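Local atomic coordinates of putative hexulose 6 phosphate synthase (Salmonella typhimurium, PDB entry 3F4W), a protein that is of unknown function but, as a putative hexulose 6 phosphate synthase, belongs to the TIM-barrel proteins of the orotidine 5'-phosphate decarboxylase/HUMPS family. Residues A132-T137 / A163-I168; K21-V26 / E49-K54; D175-G180 / Q205-H210; R119-E124 / L154-K159; L72-G77 / K100-Q105. All coordinates share one frame; numbering follows the deposited sequence.

Interaction 1 (A132-T137 / A163-I168). With MLI (malonate ion), chain C.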
# COMPACT_ATOMS: atom_id res chain seq x y z
N ALA A 132 -3.35 -13.29 -7.24
CA ALA A 132 -3.76 -13.81 -5.95
C ALA A 132 -5.16 -13.33 -5.66
O ALA A 132 -5.39 -12.12 -5.61
CB ALA A 132 -2.80 -13.35 -4.86
N VAL A 133 -6.10 -14.24 -5.48
CA VAL A 133 -7.40 -13.84 -4.98
C VAL A 133 -7.23 -13.67 -3.48
O VAL A 133 -6.55 -14.47 -2.84
CB VAL A 133 -8.53 -14.84 -5.31
CG1 VAL A 133 -8.12 -15.77 -6.45
CG2 VAL A 133 -8.94 -15.63 -4.09
N HIS A 134 -7.82 -12.62 -2.93
CA HIS A 134 -7.54 -12.24 -1.56
C HIS A 134 -8.72 -11.53 -0.91
O HIS A 134 -9.11 -10.44 -1.31
CB HIS A 134 -6.31 -11.34 -1.52
CG HIS A 134 -5.78 -11.09 -0.15
ND1 HIS A 134 -4.83 -10.13 0.12
CD2 HIS A 134 -6.08 -11.66 1.04
CE1 HIS A 134 -4.56 -10.13 1.41
NE2 HIS A 134 -5.30 -11.05 1.99
N THR A 135 -9.30 -12.18 0.10
CA THR A 135 -10.23 -11.52 0.99
C THR A 135 -9.42 -11.02 2.17
O THR A 135 -8.83 -11.82 2.90
CB THR A 135 -11.33 -12.49 1.45
OG1 THR A 135 -12.11 -12.90 0.32
CG2 THR A 135 -12.24 -11.83 2.48
N GLY A 136 -9.36 -9.71 2.34
CA GLY A 136 -8.50 -9.10 3.34
C GLY A 136 -8.91 -9.42 4.76
O GLY A 136 -10.02 -9.90 5.00
N THR A 137 -8.02 -9.15 5.71
CA THR A 137 -8.28 -9.46 7.11
C THR A 137 -9.45 -8.65 7.67
O THR A 137 -10.22 -9.15 8.48
CB THR A 137 -7.03 -9.28 7.99
OG1 THR A 137 -6.53 -7.94 7.86
CG2 THR A 137 -5.93 -10.27 7.59
N ALA A 163 -2.75 -17.73 -6.67
CA ALA A 163 -2.63 -17.85 -5.23
C ALA A 163 -3.96 -17.50 -4.57
O ALA A 163 -4.80 -16.83 -5.17
CB ALA A 163 -1.51 -16.95 -4.70
N VAL A 164 -4.15 -17.96 -3.34
CA VAL A 164 -5.37 -17.63 -2.60
C VAL A 164 -5.10 -17.38 -1.12
O VAL A 164 -4.37 -18.13 -0.47
CB VAL A 164 -6.47 -18.71 -2.79
CG1 VAL A 164 -5.99 -20.07 -2.31
CG2 VAL A 164 -7.75 -18.29 -2.07
N ALA A 165 -5.69 -16.30 -0.61
CA ALA A 165 -5.52 -15.91 0.78
C ALA A 165 -6.84 -15.40 1.34
O ALA A 165 -7.63 -14.78 0.63
CB ALA A 165 -4.46 -14.82 0.90
N GLY A 166 -7.08 -15.67 2.62
CA GLY A 166 -8.25 -15.14 3.29
C GLY A 166 -8.67 -15.94 4.50
O GLY A 166 -9.74 -16.54 4.51
N GLY A 167 -7.81 -15.96 5.51
CA GLY A 167 -8.13 -16.63 6.76
C GLY A 167 -8.17 -18.14 6.66
O GLY A 167 -8.83 -18.80 7.46
N ILE A 168 -7.47 -18.70 5.68
CA ILE A 168 -7.43 -20.15 5.50
C ILE A 168 -6.71 -20.82 6.67
O ILE A 168 -5.70 -20.31 7.17
CB ILE A 168 -6.75 -20.52 4.16
CG1 ILE A 168 -7.59 -19.98 3.00
CG2 ILE A 168 -6.58 -22.03 4.04
CD1 ILE A 168 -6.88 -19.97 1.66
C1 MLI C . -3.64 -14.14 5.47
C2 MLI C . -4.73 -13.33 4.83
C3 MLI C . -4.19 -14.71 6.75
O6 MLI C . -4.57 -12.14 4.60
O7 MLI C . -5.85 -13.80 4.79
O8 MLI C . -4.64 -15.85 6.75
O9 MLI C . -3.95 -14.16 7.81
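Ala-165, Val-133 and Ala-163 bury the most surface where the strand pieces 132-134 and 163-165 run side by side in parallel, their directions 15° apart. The backbone of Val-133 is held from both ends: its N donates to Ala-163 O (2.9 Å), and its O accepts from Ala-165 N in the carbonyl plane (3.0 Å). Ala-165 O then takes Thr-135 N, the donor lying above the carbonyl plane. On the face carrying the two valines, Val-133 CG2 presses against Val-164 CG2 at 3.5 Å, the side chains pointing the same way toward helix 147-156. On the other face Ala-132 CB meets Ala-163 CB, and Ala-165 CB touches His-134 CD2 (3.6 Å). The His-134 ring, with CG anti to the backbone N, gives NE2 to malonate O6 at 2.9 Å, while ND1 is bonded to Asp-109. Gly-167 N binds malonate O7 (3.0 Å). Malonate, probably from the crystallisation liquor, thus sits at the C-terminal ends of neighbouring parallel strands, where TIM-barrel proteins usually have their active site.

Interaction 2 (K21-V26 / E49-K54)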
# COMPACT_ATOMS: atom_id res chain seq x y z
N LYS A 21 10.21 -22.10 14.15
CA LYS A 21 9.22 -23.08 14.56
C LYS A 21 8.55 -23.78 13.38
O LYS A 21 8.06 -24.90 13.51
CB LYS A 21 8.14 -22.43 15.42
CG LYS A 21 8.59 -21.92 16.77
CD LYS A 21 7.38 -21.46 17.57
CE LYS A 21 7.70 -21.25 19.04
NZ LYS A 21 8.38 -19.96 19.27
N VAL A 22 8.51 -23.12 12.22
CA VAL A 22 7.67 -23.58 11.12
C VAL A 22 8.36 -23.64 9.76
O VAL A 22 7.82 -24.23 8.81
CB VAL A 22 6.42 -22.68 10.98
CG1 VAL A 22 5.54 -22.79 12.21
CG2 VAL A 22 6.84 -21.23 10.75
N VAL A 23 9.55 -23.06 9.65
CA VAL A 23 10.17 -22.84 8.35
C VAL A 23 10.29 -24.08 7.46
O VAL A 23 10.21 -23.98 6.24
CB VAL A 23 11.54 -22.14 8.47
CG1 VAL A 23 12.56 -23.08 9.09
CG2 VAL A 23 12.00 -21.66 7.10
N ASP A 24 10.48 -25.25 8.07
CA ASP A 24 10.67 -26.48 7.30
C ASP A 24 9.42 -26.93 6.54
O ASP A 24 9.52 -27.69 5.57
CB ASP A 24 11.17 -27.62 8.21
CG ASP A 24 12.63 -27.46 8.61
OD1 ASP A 24 13.33 -26.62 8.01
OD2 ASP A 24 13.07 -28.17 9.53
N ASP A 25 8.26 -26.45 6.97
CA ASP A 25 7.00 -26.81 6.32
C ASP A 25 6.44 -25.68 5.44
O ASP A 25 5.33 -25.80 4.91
CB ASP A 25 5.95 -27.20 7.36
CG ASP A 25 6.27 -28.52 8.03
OD1 ASP A 25 7.12 -29.27 7.49
OD2 ASP A 25 5.67 -28.81 9.08
N VAL A 26 7.20 -24.60 5.31
CA VAL A 26 6.77 -23.43 4.55
C VAL A 26 7.60 -23.28 3.27
O VAL A 26 8.81 -23.51 3.29
CB VAL A 26 6.90 -22.15 5.41
CG1 VAL A 26 6.68 -20.90 4.58
CG2 VAL A 26 5.92 -22.20 6.58
N GLU A 49 18.50 -13.41 4.53
CA GLU A 49 19.84 -13.75 5.00
C GLU A 49 19.82 -15.00 5.87
O GLU A 49 20.69 -15.87 5.75
CB GLU A 49 20.43 -12.58 5.78
CG GLU A 49 21.79 -12.85 6.40
CD GLU A 49 22.39 -11.61 7.05
OE1 GLU A 49 21.69 -10.94 7.84
OE2 GLU A 49 23.57 -11.31 6.78
N LYS A 50 18.83 -15.10 6.75
CA LYS A 50 18.74 -16.23 7.67
C LYS A 50 18.26 -17.50 6.96
O LYS A 50 18.72 -18.60 7.26
CB LYS A 50 17.83 -15.91 8.85
CG LYS A 50 17.92 -16.92 9.99
CD LYS A 50 17.00 -16.58 11.13
CE LYS A 50 17.14 -17.60 12.26
NZ LYS A 50 16.06 -17.46 13.27
N TYR A 51 17.34 -17.33 6.01
CA TYR A 51 16.77 -18.47 5.29
C TYR A 51 16.99 -18.33 3.79
O TYR A 51 16.04 -18.09 3.05
CB TYR A 51 15.28 -18.61 5.60
CG TYR A 51 14.96 -18.58 7.08
CD1 TYR A 51 15.09 -19.72 7.86
CD2 TYR A 51 14.54 -17.41 7.69
CE1 TYR A 51 14.79 -19.70 9.21
CE2 TYR A 51 14.25 -17.37 9.04
CZ TYR A 51 14.38 -18.52 9.79
OH TYR A 51 14.08 -18.49 11.14
N PRO A 52 18.24 -18.47 3.34
CA PRO A 52 18.64 -18.24 1.95
C PRO A 52 17.95 -19.18 0.97
O PRO A 52 17.78 -18.82 -0.20
CB PRO A 52 20.15 -18.53 1.96
CG PRO A 52 20.56 -18.41 3.39
CD PRO A 52 19.38 -18.87 4.18
N HIS A 53 17.58 -20.36 1.43
CA HIS A 53 16.97 -21.36 0.56
C HIS A 53 15.46 -21.24 0.48
O HIS A 53 14.81 -21.98 -0.26
CB HIS A 53 17.37 -22.77 1.00
CG HIS A 53 18.85 -23.01 0.97
ND1 HIS A 53 19.62 -23.02 2.11
CD2 HIS A 53 19.69 -23.22 -0.06
CE1 HIS A 53 20.88 -23.25 1.79
NE2 HIS A 53 20.95 -23.37 0.47
N LYS A 54 14.90 -20.30 1.23
CA LYS A 54 13.46 -20.04 1.21
C LYS A 54 13.16 -18.83 0.34
O LYS A 54 13.94 -17.88 0.29
CB LYS A 54 12.96 -19.77 2.63
CG LYS A 54 13.03 -20.98 3.55
CD LYS A 54 12.06 -22.04 3.08
CE LYS A 54 12.20 -23.30 3.90
NZ LYS A 54 11.23 -24.33 3.46
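Tyr-51, the first residue beyond helix 42-50 to leave helical geometry, opens the contact from the 49-54 side. Its CG stands anti to the carbonyl carbon (chi1 -50°), which carries the ring toward Val-23. There Val-23 CG2 meets Tyr-51 CD1 at 3.7 Å, and Val-23 CG1 lies near CE1, the two side chains crossing obliquely. The far end of the ring is fixed elsewhere: Tyr-51 OH is hydrogen-bonded to Asp-20, which also forms a salt bridge with Lys-50. A type I turn from Tyr-51 to Lys-54, closed by Lys-54 N to Tyr-51 O, reverses the chain and brings Lys-54 back against the 21-26 segment. The side chain of Lys-54 bends at chi2 (-67°) and then runs straight to its amine. On the way its CE packs on Val-23 CG2 at 3.6 Å. The tip reaches two backbone carbonyls: NZ binds Val-26 O at 2.6 Å, nearly along the C=O axis, and Val-23 O at 3.0 Å, in the carbonyl plane. Val-23 O also accepts from Val-26 N, closing the short 3-10 turn. Two main-chain oxygens thus grip one ammonium group, whose charge would be eased by their dipoles and probably also by Asp-24, its OD1 5.5 Å from Lys-54 NZ without touching it.

Interaction 3 (D175-G180 / Q205-H210)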
# COMPACT_ATOMS: atom_id res chain seq x y z
N ASP A 175 -10.82 -27.53 1.33
CA ASP A 175 -11.77 -26.93 0.40
C ASP A 175 -11.03 -26.23 -0.73
O ASP A 175 -11.42 -26.32 -1.89
CB ASP A 175 -12.66 -25.91 1.12
CG ASP A 175 -13.52 -26.55 2.19
OD1 ASP A 175 -14.09 -25.80 3.03
OD2 ASP A 175 -13.64 -27.79 2.21
N TYR A 176 -9.96 -25.53 -0.38
CA TYR A 176 -9.20 -24.74 -1.35
C TYR A 176 -8.25 -25.59 -2.17
O TYR A 176 -8.13 -25.39 -3.38
CB TYR A 176 -8.44 -23.62 -0.63
CG TYR A 176 -9.37 -22.59 -0.04
CD1 TYR A 176 -9.81 -21.51 -0.80
CD2 TYR A 176 -9.84 -22.71 1.26
CE1 TYR A 176 -10.68 -20.57 -0.28
CE2 TYR A 176 -10.71 -21.78 1.79
CZ TYR A 176 -11.13 -20.71 1.02
OH TYR A 176 -12.00 -19.79 1.55
N ALA A 177 -7.59 -26.53 -1.51
CA ALA A 177 -6.62 -27.39 -2.18
C ALA A 177 -7.29 -28.17 -3.31
O ALA A 177 -6.71 -28.32 -4.39
CB ALA A 177 -5.99 -28.35 -1.18
N LEU A 178 -8.50 -28.65 -3.06
CA LEU A 178 -9.25 -29.42 -4.05
C LEU A 178 -9.46 -28.66 -5.35
O LEU A 178 -9.62 -29.27 -6.41
CB LEU A 178 -10.61 -29.84 -3.48
CG LEU A 178 -10.62 -31.05 -2.54
CD1 LEU A 178 -11.90 -31.10 -1.73
CD2 LEU A 178 -10.42 -32.33 -3.33
N LEU A 179 -9.47 -27.33 -5.28
CA LEU A 179 -9.69 -26.51 -6.46
C LEU A 179 -8.41 -26.35 -7.27
O LEU A 179 -8.45 -25.99 -8.45
CB LEU A 179 -10.27 -25.15 -6.07
CG LEU A 179 -11.67 -25.20 -5.47
CD1 LEU A 179 -12.11 -23.84 -4.93
CD2 LEU A 179 -12.67 -25.71 -6.50
N GLY A 180 -7.28 -26.60 -6.63
CA GLY A 180 -6.00 -26.61 -7.32
C GLY A 180 -5.35 -25.27 -7.57
O GLY A 180 -4.89 -25.00 -8.68
N GLN A 205 0.49 -30.64 4.95
CA GLN A 205 0.12 -32.03 4.69
C GLN A 205 -1.00 -32.12 3.66
O GLN A 205 -0.96 -32.94 2.75
CB GLN A 205 -0.32 -32.72 5.99
CG GLN A 205 -0.70 -34.18 5.84
CD GLN A 205 -0.96 -34.85 7.18
OE1 GLN A 205 -0.68 -34.27 8.23
NE2 GLN A 205 -1.48 -36.06 7.15
N VAL A 206 -2.00 -31.26 3.82
CA VAL A 206 -3.12 -31.24 2.89
C VAL A 206 -2.66 -30.83 1.50
O VAL A 206 -3.05 -31.43 0.50
CB VAL A 206 -4.24 -30.31 3.37
CG1 VAL A 206 -5.32 -30.18 2.30
CG2 VAL A 206 -4.83 -30.83 4.67
N LEU A 207 -1.81 -29.81 1.44
CA LEU A 207 -1.29 -29.33 0.16
C LEU A 207 -0.49 -30.42 -0.56
O LEU A 207 -0.55 -30.54 -1.78
CB LEU A 207 -0.43 -28.08 0.35
CG LEU A 207 -1.10 -26.92 1.09
CD1 LEU A 207 -0.21 -25.69 1.08
CD2 LEU A 207 -2.46 -26.60 0.48
N LEU A 208 0.24 -31.22 0.21
CA LEU A 208 1.01 -32.32 -0.37
C LEU A 208 0.12 -33.48 -0.78
O LEU A 208 0.43 -34.21 -1.72
CB LEU A 208 2.09 -32.80 0.61
CG LEU A 208 3.30 -31.89 0.78
CD1 LEU A 208 4.27 -32.49 1.79
CD2 LEU A 208 3.99 -31.68 -0.56
N GLN A 209 -0.98 -33.66 -0.06
CA GLN A 209 -1.89 -34.77 -0.32
C GLN A 209 -2.69 -34.54 -1.59
O GLN A 209 -3.36 -35.44 -2.10
CB GLN A 209 -2.81 -35.01 0.89
CG GLN A 209 -2.10 -35.70 2.05
CD GLN A 209 -2.96 -35.82 3.30
OE1 GLN A 209 -3.93 -35.09 3.47
NE2 GLN A 209 -2.59 -36.75 4.19
N HIS A 210 -2.62 -33.32 -2.12
CA HIS A 210 -3.26 -32.98 -3.38
C HIS A 210 -2.23 -32.68 -4.45
O HIS A 210 -1.86 -31.52 -4.67
CB HIS A 210 -4.23 -31.81 -3.20
CG HIS A 210 -5.43 -32.15 -2.37
ND1 HIS A 210 -6.61 -32.59 -2.92
CD2 HIS A 210 -5.62 -32.14 -1.03
CE1 HIS A 210 -7.49 -32.82 -1.96
NE2 HIS A 210 -6.91 -32.56 -0.80
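CG of His-210 stands anti to its carbonyl carbon (chi1 -68°) and chi2 is -93°, so the imidazole turns one face to the 175-180 segment. Leu-178 takes a similar first torsion; although its CB leaves the backbone pointing away from the 205-210 segment, the end of the chain swings back to it. The methyl of Ala-177 sits over the His-210 face in a CH-pi contact, its CB 4.2 Å from the ring centroid and 27° off the normal. Leu-178 meets the ring farther out, crossing it obliquely: its CD2 lies 3.3 Å from His-210 CE1. That short approach deserves caution, because His-210 is poorly ordered. At the ring's edge, in its plane, lies Val-206 O from the preceding helical turn. Ala-177 CB also touches Val-206 CG1 at 4.0 Å and, more loosely, Leu-207 CD2 at 4.3 Å, so one small methyl group is met by three side chains of the other segment. No hydrogen bond joins the two segments; side chains make most of the contact, with the backbone N of Leu-178 also over the His-210 face. Here the end of helix 173-177 leans on the end of the C-terminal helix 196-209, with Met-1 against Ala-177 and Leu-207, while Tyr-176 points elsewhere, to Pro-146 and helix 147-156.

Interaction 4 (R119-E124 / L154-K159)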
# COMPACT_ATOMS: atom_id res chain seq x y z
N ARG A 119 -11.36 -7.82 -15.08
CA ARG A 119 -10.05 -7.38 -14.62
C ARG A 119 -8.98 -8.42 -14.94
O ARG A 119 -7.86 -8.09 -15.35
CB ARG A 119 -10.09 -7.07 -13.12
CG ARG A 119 -8.93 -6.22 -12.63
CD ARG A 119 -8.91 -4.88 -13.35
NE ARG A 119 -7.78 -4.06 -12.92
CZ ARG A 119 -7.38 -2.95 -13.53
NH1 ARG A 119 -8.02 -2.52 -14.61
NH2 ARG A 119 -6.34 -2.28 -13.07
N VAL A 120 -9.32 -9.69 -14.73
CA VAL A 120 -8.40 -10.78 -15.04
C VAL A 120 -8.04 -10.80 -16.52
O VAL A 120 -6.87 -10.95 -16.88
CB VAL A 120 -8.98 -12.15 -14.63
CG1 VAL A 120 -8.09 -13.27 -15.13
CG2 VAL A 120 -9.13 -12.22 -13.12
N ARG A 121 -9.04 -10.63 -17.39
CA ARG A 121 -8.78 -10.62 -18.82
C ARG A 121 -7.82 -9.49 -19.17
O ARG A 121 -6.87 -9.67 -19.92
CB ARG A 121 -10.08 -10.43 -19.62
CG ARG A 121 -11.16 -11.46 -19.37
CD ARG A 121 -12.38 -11.18 -20.25
NE ARG A 121 -13.59 -11.83 -19.74
CZ ARG A 121 -14.62 -11.18 -19.21
NH1 ARG A 121 -14.61 -9.86 -19.13
NH2 ARG A 121 -15.67 -11.86 -18.77
N LEU A 122 -8.09 -8.32 -18.60
CA LEU A 122 -7.30 -7.14 -18.86
C LEU A 122 -5.86 -7.32 -18.40
O LEU A 122 -4.92 -6.99 -19.13
CB LEU A 122 -7.94 -5.93 -18.17
CG LEU A 122 -7.47 -4.54 -18.57
CD1 LEU A 122 -8.47 -3.49 -18.11
CD2 LEU A 122 -6.12 -4.27 -17.97
N LEU A 123 -5.68 -7.86 -17.20
CA LEU A 123 -4.36 -7.97 -16.61
C LEU A 123 -3.49 -9.02 -17.29
O LEU A 123 -2.30 -8.81 -17.50
CB LEU A 123 -4.46 -8.27 -15.11
CG LEU A 123 -5.17 -7.18 -14.30
CD1 LEU A 123 -5.25 -7.57 -12.84
CD2 LEU A 123 -4.46 -5.84 -14.48
N GLU A 124 -4.11 -10.14 -17.66
CA GLU A 124 -3.37 -11.19 -18.34
C GLU A 124 -2.88 -10.73 -19.71
O GLU A 124 -1.74 -11.01 -20.09
CB GLU A 124 -4.24 -12.45 -18.48
CG GLU A 124 -4.37 -13.24 -17.20
CD GLU A 124 -4.74 -14.69 -17.44
OE1 GLU A 124 -3.83 -15.55 -17.45
OE2 GLU A 124 -5.94 -14.96 -17.63
N LEU A 154 -10.55 -19.22 -11.20
CA LEU A 154 -10.16 -20.46 -11.86
C LEU A 154 -10.91 -20.70 -13.17
O LEU A 154 -10.40 -21.37 -14.08
CB LEU A 154 -10.34 -21.65 -10.92
CG LEU A 154 -9.37 -21.67 -9.73
CD1 LEU A 154 -9.67 -22.81 -8.78
CD2 LEU A 154 -7.94 -21.74 -10.24
N LYS A 155 -12.12 -20.15 -13.27
CA LYS A 155 -12.91 -20.29 -14.49
C LYS A 155 -12.46 -19.31 -15.57
O LYS A 155 -12.52 -19.62 -16.76
CB LYS A 155 -14.39 -20.08 -14.19
CG LYS A 155 -14.96 -21.04 -13.16
CD LYS A 155 -16.40 -20.69 -12.81
CE LYS A 155 -17.36 -21.15 -13.89
NZ LYS A 155 -17.53 -22.63 -13.86
N VAL A 156 -11.99 -18.13 -15.15
CA VAL A 156 -11.66 -17.07 -16.10
C VAL A 156 -10.19 -17.06 -16.51
O VAL A 156 -9.87 -16.75 -17.66
CB VAL A 156 -12.03 -15.68 -15.55
CG1 VAL A 156 -11.67 -14.60 -16.56
CG2 VAL A 156 -13.51 -15.63 -15.21
N ARG A 157 -9.29 -17.39 -15.59
CA ARG A 157 -7.86 -17.32 -15.88
C ARG A 157 -7.45 -18.21 -17.04
O ARG A 157 -7.97 -19.32 -17.20
CB ARG A 157 -7.02 -17.62 -14.63
CG ARG A 157 -7.01 -19.08 -14.19
CD ARG A 157 -5.89 -19.87 -14.84
NE ARG A 157 -6.00 -21.29 -14.53
CZ ARG A 157 -5.32 -21.90 -13.56
NH1 ARG A 157 -4.46 -21.21 -12.82
NH2 ARG A 157 -5.49 -23.19 -13.34
N ARG A 158 -6.53 -17.73 -17.87
CA ARG A 158 -6.05 -18.49 -19.02
C ARG A 158 -4.72 -19.17 -18.74
O ARG A 158 -4.58 -20.38 -18.93
CB ARG A 158 -5.91 -17.58 -20.24
CG ARG A 158 -7.23 -17.09 -20.80
CD ARG A 158 -7.00 -16.24 -22.04
NE ARG A 158 -8.23 -15.58 -22.49
CZ ARG A 158 -8.29 -14.75 -23.52
NH1 ARG A 158 -7.19 -14.47 -24.22
NH2 ARG A 158 -9.44 -14.19 -23.86
N LYS A 159 -3.74 -18.40 -18.28
CA LYS A 159 -2.39 -18.91 -18.07
C LYS A 159 -1.86 -18.60 -16.67
O LYS A 159 -1.00 -19.32 -16.16
CB LYS A 159 -1.43 -18.33 -19.11
CG LYS A 159 -1.62 -18.88 -20.51
CD LYS A 159 -0.54 -18.34 -21.45
CE LYS A 159 -0.63 -18.98 -22.82
NZ LYS A 159 0.43 -18.47 -23.74
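Hydrogen bonds to one carboxylate dominate this contact. Glu-124, on helix 116-126, points its side chain at the chain leaving helix 147-156, CG anti to the carbonyl carbon (chi1 -76°) and the rest extended. Its two oxygens take successive backbone N-H groups: OE2 accepts from Arg-158 N at 2.8 Å and OE1 from Lys-159 N at 3.0 Å. Both bonds are fairly straight, 162° and 164° at the hydrogen, and each uses the syn lone pair, so the carboxylate is held as a fork. A weak third bond runs from Arg-158 N to OE1, which also accepts from Ala-160 N. Concentrated backbone donors of this kind would tend to keep Glu-124 ionised.

Apolar contact lies one helical turn earlier. Val-120 CG1 meets Val-156 CG1 at 4.1 Å, the two side chains crossing obliquely, and the same methyl touches Arg-157 CA. Arg-121 CG lies against Val-156 CG1 at 4.2 Å, at the exposed border. The guanidinium of Arg-157 turns away, its NH1 bonded to Ala-160 O. Two neighbouring helices on the outside of a TIM barrel are thus joined, the first receiving the loop that leads from the second into strand 161-165.

Interaction 5 (L72-G77 / K100-Q105)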
# COMPACT_ATOMS: atom_id res chain seq x y z
N LEU A 72 13.40 -1.45 -5.27
CA LEU A 72 13.85 -1.34 -3.89
C LEU A 72 13.68 -2.67 -3.16
O LEU A 72 14.56 -3.10 -2.41
CB LEU A 72 13.05 -0.25 -3.18
CG LEU A 72 13.29 -0.13 -1.68
CD1 LEU A 72 14.68 0.40 -1.43
CD2 LEU A 72 12.24 0.77 -1.05
N LEU A 73 12.54 -3.30 -3.39
CA LEU A 73 12.19 -4.55 -2.73
C LEU A 73 13.02 -5.71 -3.26
O LEU A 73 13.51 -6.54 -2.49
CB LEU A 73 10.70 -4.84 -2.94
CG LEU A 73 9.68 -4.42 -1.87
CD1 LEU A 73 10.27 -3.52 -0.80
CD2 LEU A 73 8.45 -3.79 -2.51
N PHE A 74 13.17 -5.78 -4.58
CA PHE A 74 13.94 -6.85 -5.20
C PHE A 74 15.41 -6.73 -4.84
O PHE A 74 16.05 -7.73 -4.51
CB PHE A 74 13.75 -6.86 -6.72
CG PHE A 74 12.40 -7.35 -7.16
CD1 PHE A 74 11.89 -8.53 -6.66
CD2 PHE A 74 11.66 -6.64 -8.09
CE1 PHE A 74 10.65 -9.00 -7.06
CE2 PHE A 74 10.42 -7.10 -8.50
CZ PHE A 74 9.92 -8.28 -7.98
N ASP A 75 15.94 -5.51 -4.88
CA ASP A 75 17.31 -5.26 -4.47
C ASP A 75 17.56 -5.76 -3.05
O ASP A 75 18.67 -6.16 -2.71
CB ASP A 75 17.65 -3.77 -4.56
CG ASP A 75 17.87 -3.30 -5.98
OD1 ASP A 75 17.92 -4.15 -6.89
OD2 ASP A 75 17.99 -2.07 -6.19
N ALA A 76 16.53 -5.71 -2.22
CA ALA A 76 16.66 -6.10 -0.82
C ALA A 76 16.65 -7.62 -0.63
O ALA A 76 16.90 -8.11 0.47
CB ALA A 76 15.56 -5.47 0.01
N GLY A 77 16.35 -8.36 -1.69
CA GLY A 77 16.36 -9.81 -1.62
C GLY A 77 15.02 -10.49 -1.84
O GLY A 77 14.95 -11.71 -1.89
N LYS A 100 11.25 -8.44 -14.20
CA LYS A 100 11.98 -9.05 -15.31
C LYS A 100 13.46 -8.73 -15.24
O LYS A 100 14.31 -9.60 -15.45
CB LYS A 100 11.41 -8.60 -16.66
CG LYS A 100 9.95 -8.98 -16.89
CD LYS A 100 9.77 -10.49 -16.97
CE LYS A 100 8.34 -10.84 -17.37
NZ LYS A 100 8.08 -12.31 -17.36
N GLU A 101 13.78 -7.47 -14.95
CA GLU A 101 15.18 -7.07 -14.81
C GLU A 101 15.88 -7.91 -13.75
O GLU A 101 17.05 -8.24 -13.89
CB GLU A 101 15.28 -5.58 -14.44
CG GLU A 101 14.72 -4.66 -15.51
CD GLU A 101 14.51 -3.24 -15.01
OE1 GLU A 101 15.16 -2.85 -14.03
OE2 GLU A 101 13.68 -2.53 -15.62
N ALA A 102 15.14 -8.25 -12.70
CA ALA A 102 15.71 -8.96 -11.56
C ALA A 102 15.58 -10.48 -11.69
O ALA A 102 16.11 -11.22 -10.87
CB ALA A 102 15.04 -8.49 -10.28
N GLY A 103 14.89 -10.93 -12.73
CA GLY A 103 14.60 -12.34 -12.90
C GLY A 103 13.69 -12.84 -11.81
O GLY A 103 13.70 -14.01 -11.46
N LYS A 104 12.89 -11.93 -11.25
CA LYS A 104 11.98 -12.29 -10.17
C LYS A 104 10.52 -12.19 -10.60
O LYS A 104 10.21 -12.27 -11.78
CB LYS A 104 12.30 -11.46 -8.93
CG LYS A 104 13.76 -11.60 -8.51
CD LYS A 104 14.07 -10.86 -7.22
CE LYS A 104 15.53 -11.06 -6.81
NZ LYS A 104 15.89 -10.25 -5.62
N GLN A 105 9.61 -12.02 -9.64
CA GLN A 105 8.19 -12.20 -9.95
C GLN A 105 7.26 -11.23 -9.23
O GLN A 105 7.40 -10.98 -8.03
CB GLN A 105 7.76 -13.64 -9.64
CG GLN A 105 6.27 -13.91 -9.84
CD GLN A 105 5.91 -14.12 -11.30
OE1 GLN A 105 6.59 -14.85 -12.02
NE2 GLN A 105 4.84 -13.47 -11.74
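Phe-74, on the last turns of helix 66-75, carries almost the whole contact from its side. With CG anti to the carbonyl carbon (chi1 -73°), its ring projects toward the chain that follows helix 89-102. Phe-74 CB touches Ala-102 CB at 4.1 Å near the end of that helix. The ring then meets the aliphatic part of Lys-104, which approaches obliquely: Phe-74 CD1 is 3.2 Å from Lys-104 CD, a tight contact, and CE1 is 3.5 Å from Lys-104 CB. At the far rim Phe-74 CZ has Gln-105 O at its edge, in the ring plane, at 3.7 Å. The backbone of Phe-74 is used as well. Lys-104, extended beyond CG, gives NZ to Phe-74 O at 2.8 Å, the donor standing above the carbonyl plane. This oxygen also accepts from Gly-77 N, and Lys-104 NZ has a second acceptor in Ala-78 O, so the lysine tip holds the turn leaving the helix. Gly-77 ends the segment with positive phi in a Schellman motif, mirrored across the contact by Gly-103. Schellman-ended helices whose following residues enter neighbouring parallel strands, 80-84 and 105-109, form successive beta-alpha units of a TIM barrel.

The five contacts are spread around one barrel: interaction 1 joins two of its strands, and the others pair neighbouring outer helices or the turns that leave them. Only interaction 1 includes the malonate, which Gln-140 and Ser-188 also bind. Interaction 3 touches interaction 1 through Tyr-176, whose CE2 lies 3.8 Å from Ile-168 CG1 and whose CD1 lies 4.0 Å from Val-164 CG2. Interaction 4 adjoins interaction 1 in sequence, its helices leading into the two strands, and meets interaction 3 where Leu-154 CD1 lies 3.4 Å from Leu-179 O. Interactions 2 and 4 are farthest apart, about 32 Å between centres. Interactions 1 and 5 both reach the second subunit.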